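Local coordinates for protein histidine acid phosphatase (Bifidobacterium longum subsp. infantis, PDB 6RXD) that probably removes phosphate groups from inositol polyphosphates, phytate among them, as a histidine acid phosphatase of the MINPP type, at residues S241-S246 and G336-D341; D307-Y312 and M344-L349. All coordinates share one frame; numbering follows the deposited sequence.

Contact 1 of 2, residues S241-S246 and G336-D341. With ZN (zinc ion), chain C.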
# COMPACT_ATOMS: atom_id res chain seq x y z
N SER A 241 19.20 11.54 -12.96
CA SER A 241 19.92 11.50 -11.70
C SER A 241 20.94 12.64 -11.63
O SER A 241 21.05 13.33 -10.63
CB SER A 241 20.64 10.16 -11.53
OG SER A 241 19.71 9.09 -11.40
N HIS A 242 21.69 12.81 -12.71
CA HIS A 242 22.65 13.89 -12.77
C HIS A 242 21.96 15.25 -12.70
O HIS A 242 22.40 16.15 -11.98
CB HIS A 242 23.47 13.81 -14.05
CG HIS A 242 24.45 14.93 -14.16
ND1 HIS A 242 25.64 14.94 -13.46
CD2 HIS A 242 24.40 16.10 -14.83
CE1 HIS A 242 26.29 16.05 -13.72
NE2 HIS A 242 25.55 16.78 -14.54
N ASP A 243 20.87 15.39 -13.45
CA ASP A 243 20.09 16.62 -13.48
C ASP A 243 19.66 17.04 -12.08
O ASP A 243 19.84 18.19 -11.65
CB ASP A 243 18.86 16.40 -14.37
CG ASP A 243 18.18 17.69 -14.77
OD1 ASP A 243 18.74 18.42 -15.61
OD2 ASP A 243 17.07 17.96 -14.27
N LEU A 244 19.09 16.09 -11.36
CA LEU A 244 18.58 16.35 -10.03
C LEU A 244 19.68 16.83 -9.11
O LEU A 244 19.54 17.83 -8.41
CB LEU A 244 17.97 15.07 -9.45
CG LEU A 244 17.32 15.26 -8.09
CD1 LEU A 244 16.01 16.04 -8.27
CD2 LEU A 244 17.09 13.91 -7.41
N LEU A 245 20.79 16.11 -9.11
CA LEU A 245 21.87 16.39 -8.16
C LEU A 245 22.61 17.68 -8.49
O LEU A 245 23.20 18.30 -7.60
CB LEU A 245 22.86 15.23 -8.09
CG LEU A 245 22.29 13.91 -7.58
CD1 LEU A 245 23.30 12.79 -7.79
CD2 LEU A 245 21.92 14.01 -6.11
N SER A 246 22.56 18.11 -9.74
CA SER A 246 23.31 19.30 -10.15
C SER A 246 22.71 20.59 -9.60
O SER A 246 23.34 21.64 -9.67
CB SER A 246 23.46 19.38 -11.67
OG SER A 246 22.21 19.58 -12.28
N GLY A 336 9.23 22.41 -11.44
CA GLY A 336 9.44 22.70 -12.85
C GLY A 336 9.98 21.51 -13.62
O GLY A 336 9.44 20.41 -13.54
N ALA A 337 11.07 21.73 -14.35
CA ALA A 337 11.65 20.68 -15.17
C ALA A 337 12.12 19.48 -14.34
O ALA A 337 12.20 18.36 -14.84
CB ALA A 337 12.80 21.24 -16.02
N TYR A 338 12.41 19.72 -13.07
CA TYR A 338 12.86 18.66 -12.18
C TYR A 338 11.72 17.72 -11.76
O TYR A 338 11.97 16.60 -11.32
CB TYR A 338 13.55 19.25 -10.94
CG TYR A 338 14.76 20.08 -11.28
CD1 TYR A 338 15.96 19.47 -11.66
CD2 TYR A 338 14.72 21.46 -11.22
CE1 TYR A 338 17.06 20.23 -11.98
CE2 TYR A 338 15.84 22.23 -11.53
CZ TYR A 338 17.00 21.60 -11.91
OH TYR A 338 18.12 22.35 -12.22
N ALA A 339 10.48 18.16 -11.93
CA ALA A 339 9.34 17.29 -11.66
C ALA A 339 9.36 16.11 -12.64
O ALA A 339 8.95 15.00 -12.30
CB ALA A 339 8.03 18.06 -11.79
N ASP A 340 9.83 16.36 -13.85
CA ASP A 340 9.95 15.29 -14.83
C ASP A 340 11.01 14.28 -14.43
O ASP A 340 10.96 13.11 -14.83
CB ASP A 340 10.23 15.85 -16.22
CG ASP A 340 8.98 16.37 -16.90
OD1 ASP A 340 7.86 15.96 -16.50
OD2 ASP A 340 9.10 17.19 -17.83
N ASP A 341 11.97 14.72 -13.62
CA ASP A 341 12.93 13.77 -13.08
C ASP A 341 12.23 12.87 -12.06
O ASP A 341 12.45 11.67 -12.05
CB ASP A 341 14.13 14.49 -12.43
CG ASP A 341 14.97 15.26 -13.44
OD1 ASP A 341 15.01 14.88 -14.63
OD2 ASP A 341 15.61 16.24 -13.02
ZN ZN C . 25.51 18.85 -15.22
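Asp243 and Asp341 meet through their carboxylates. OD2 of Asp243 lies 2.6 Å from OD2 of Asp341. The two side chains cross at about a right angle, with carboxylate planes 77° apart. Asp243 was modelled in two conformers, so the detail of this pairing, the short distance included, is doubtful. Both residues bind a zinc ion in a structure of this protein, but that ion is not bound to this chain here.

The same Asp243 oxygen approaches Tyr338, where CD1 is 3.2 Å from OD2 of Asp243. Carboxylate and ring planes are 34° apart. The ring also reaches back to the helix, with CD1 of Tyr338 4.4 Å from CA of Leu244. With CG anti to the backbone N (chi1 -165°), the Asp243 carboxylate is carried over toward Asp341 and the Tyr338 ring.

Behind this shell, Ser246 OG donates to Asp243 O at 2.8 Å, in the conformer described. CB of His242 points away from 336-341. Its NE2 binds zinc at 2.2 Å, together with Glu251, while its ND1 is hydrogen-bonded to Glu301.

The contact joins helix 235-245 to the N-terminal part of helix 339-357 and the residues just before it. Ser241 and Leu244 also touch Ala305 of helix 301-317, and His242 and Leu245 lie against Leu254 of helix 251-258.

Contact 2 of 2, residues D307-Y312 and M344-L349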
# COMPACT_ATOMS: atom_id res chain seq x y z
N ASP A 307 18.10 8.05 -3.61
CA ASP A 307 17.97 8.28 -2.17
C ASP A 307 17.25 9.60 -1.90
O ASP A 307 16.38 9.66 -1.01
CB ASP A 307 19.33 8.24 -1.47
CG ASP A 307 19.92 6.85 -1.44
OD1 ASP A 307 19.26 5.92 -1.92
OD2 ASP A 307 21.05 6.70 -0.94
N LEU A 308 17.59 10.63 -2.66
CA LEU A 308 16.95 11.94 -2.50
C LEU A 308 15.47 11.85 -2.88
O LEU A 308 14.61 12.43 -2.20
CB LEU A 308 17.66 13.02 -3.35
CG LEU A 308 17.19 14.46 -3.15
CD1 LEU A 308 17.30 14.82 -1.67
CD2 LEU A 308 18.04 15.40 -3.99
N TYR A 309 15.18 11.13 -3.96
CA TYR A 309 13.79 10.90 -4.35
C TYR A 309 13.04 10.15 -3.25
O TYR A 309 11.89 10.47 -2.95
CB TYR A 309 13.71 10.14 -5.67
CG TYR A 309 12.30 9.76 -6.05
CD1 TYR A 309 11.39 10.71 -6.50
CD2 TYR A 309 11.87 8.45 -5.95
CE1 TYR A 309 10.09 10.35 -6.84
CE2 TYR A 309 10.58 8.09 -6.29
CZ TYR A 309 9.70 9.05 -6.72
OH TYR A 309 8.42 8.67 -7.05
N ASN A 310 13.68 9.16 -2.63
CA ASN A 310 13.02 8.44 -1.54
C ASN A 310 12.69 9.35 -0.36
O ASN A 310 11.69 9.16 0.33
CB ASN A 310 13.83 7.22 -1.09
CG ASN A 310 13.48 5.97 -1.88
OD1 ASN A 310 12.47 5.32 -1.61
ND2 ASN A 310 14.29 5.65 -2.87
N LEU A 311 13.54 10.35 -0.11
CA LEU A 311 13.24 11.29 0.97
C LEU A 311 12.08 12.20 0.59
O LEU A 311 11.23 12.51 1.41
CB LEU A 311 14.48 12.11 1.36
CG LEU A 311 15.64 11.30 1.98
CD1 LEU A 311 16.72 12.28 2.43
CD2 LEU A 311 15.17 10.44 3.15
N TYR A 312 12.05 12.61 -0.68
CA TYR A 312 10.96 13.44 -1.20
C TYR A 312 9.60 12.75 -1.05
O TYR A 312 8.61 13.37 -0.61
CB TYR A 312 11.25 13.77 -2.66
CG TYR A 312 10.08 14.25 -3.50
CD1 TYR A 312 9.52 15.50 -3.30
CD2 TYR A 312 9.59 13.45 -4.52
CE1 TYR A 312 8.47 15.94 -4.09
CE2 TYR A 312 8.54 13.88 -5.31
CZ TYR A 312 7.98 15.13 -5.09
OH TYR A 312 6.93 15.57 -5.87
N MET A 344 10.55 10.12 -13.76
CA MET A 344 11.48 9.05 -14.13
C MET A 344 11.77 8.13 -12.94
O MET A 344 11.82 6.91 -13.08
CB MET A 344 12.80 9.61 -14.66
CG MET A 344 12.68 10.36 -15.97
SD MET A 344 12.04 9.32 -17.29
CE MET A 344 13.23 7.98 -17.28
N PHE A 345 12.00 8.72 -11.76
CA PHE A 345 12.31 7.93 -10.57
C PHE A 345 11.09 7.12 -10.12
O PHE A 345 11.22 5.98 -9.68
CB PHE A 345 12.78 8.84 -9.43
CG PHE A 345 13.95 9.71 -9.81
CD1 PHE A 345 14.96 9.22 -10.63
CD2 PHE A 345 14.02 11.03 -9.39
CE1 PHE A 345 16.04 10.01 -10.99
CE2 PHE A 345 15.10 11.84 -9.76
CZ PHE A 345 16.11 11.32 -10.57
N ALA A 346 9.91 7.72 -10.25
CA ALA A 346 8.67 7.01 -9.97
C ALA A 346 8.51 5.81 -10.88
O ALA A 346 8.03 4.77 -10.45
CB ALA A 346 7.47 7.95 -10.11
N TRP A 347 8.87 5.97 -12.15
CA TRP A 347 8.77 4.82 -13.06
C TRP A 347 9.73 3.73 -12.63
O TRP A 347 9.36 2.56 -12.63
CB TRP A 347 9.07 5.24 -14.50
CG TRP A 347 9.31 4.07 -15.39
CD1 TRP A 347 8.38 3.16 -15.83
CD2 TRP A 347 10.55 3.70 -16.00
NE1 TRP A 347 8.98 2.23 -16.65
CE2 TRP A 347 10.31 2.55 -16.77
CE3 TRP A 347 11.84 4.22 -15.94
CZ2 TRP A 347 11.32 1.91 -17.51
CZ3 TRP A 347 12.85 3.59 -16.67
CH2 TRP A 347 12.59 2.45 -17.44
N ALA A 348 10.95 4.11 -12.28
CA ALA A 348 11.93 3.13 -11.83
C ALA A 348 11.40 2.34 -10.62
O ALA A 348 11.54 1.11 -10.57
CB ALA A 348 13.26 3.81 -11.49
N LEU A 349 10.77 3.02 -9.66
CA LEU A 349 10.21 2.31 -8.51
C LEU A 349 8.98 1.48 -8.88
O LEU A 349 8.84 0.32 -8.45
CB LEU A 349 9.85 3.27 -7.38
CG LEU A 349 11.04 3.94 -6.69
CD1 LEU A 349 10.58 4.64 -5.41
CD2 LEU A 349 12.11 2.91 -6.39
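Tyr309 lays one face of its ring against the CB of Phe345. This CB stands over the ring centre, 3.6 Å from the centroid and 13° off the normal, which makes a CH-pi contact. The nearest ring atom is CG of Tyr309, 3.5 Å from CB of Phe345. The two rings themselves meet obliquely, with centroids 5.7 Å apart and planes at 55°. Phe345 CD2 turns back to the root of the tyrosine, 3.8 Å from Tyr309 CB.

Leu349, one helical turn after Phe345, closes on the ring from its edge. Its CD1 lies near the ring plane, 3.6 Å from Tyr309 CE2. At the far end of the ring, the hydroxyl OH of Tyr309 is 3.3 Å from CB of Ala346. With CG anti to its backbone N, the Tyr309 ring extends toward the other helix, where Phe345, Ala346 and Leu349 receive it. The hydroxyl belongs to a buried residue, and it is hydrogen-bonded to the backbone O of Tyr9.

The short helix segments run nearly perpendicular, crossing at -92° with axes 10.7 Å apart at their closest. Phe345 and Leu349 also touch Met306, about one turn before Tyr309 on helix 301-317. Helix 301-317 also meets Tyr55 of helix 55-69, and from helix 339-357 Phe345 touches Ser241 and Leu244 of helix 235-245.

How the contacts relate
Both contacts use helix 339-357, contact 1 near its N-terminal end and contact 2 further along. Their centres are 11 Å apart, and they touch directly: Leu244 CD2 is 3.7 Å from Phe345 CE2. Leu244 also packs on Leu308, so helices 235-245, 301-317 and 339-357 share one apolar junction. Contact 2 is buried, and its chemistry is aromatic and aliphatic. Contact 1 is only partly buried. There the chemistry is acidic, with carboxylates that can take up zinc. The centre of contact 1 is about 26 Å from the centre of the chain, that of contact 2 about 16 Å. Along the sequence their segments alternate.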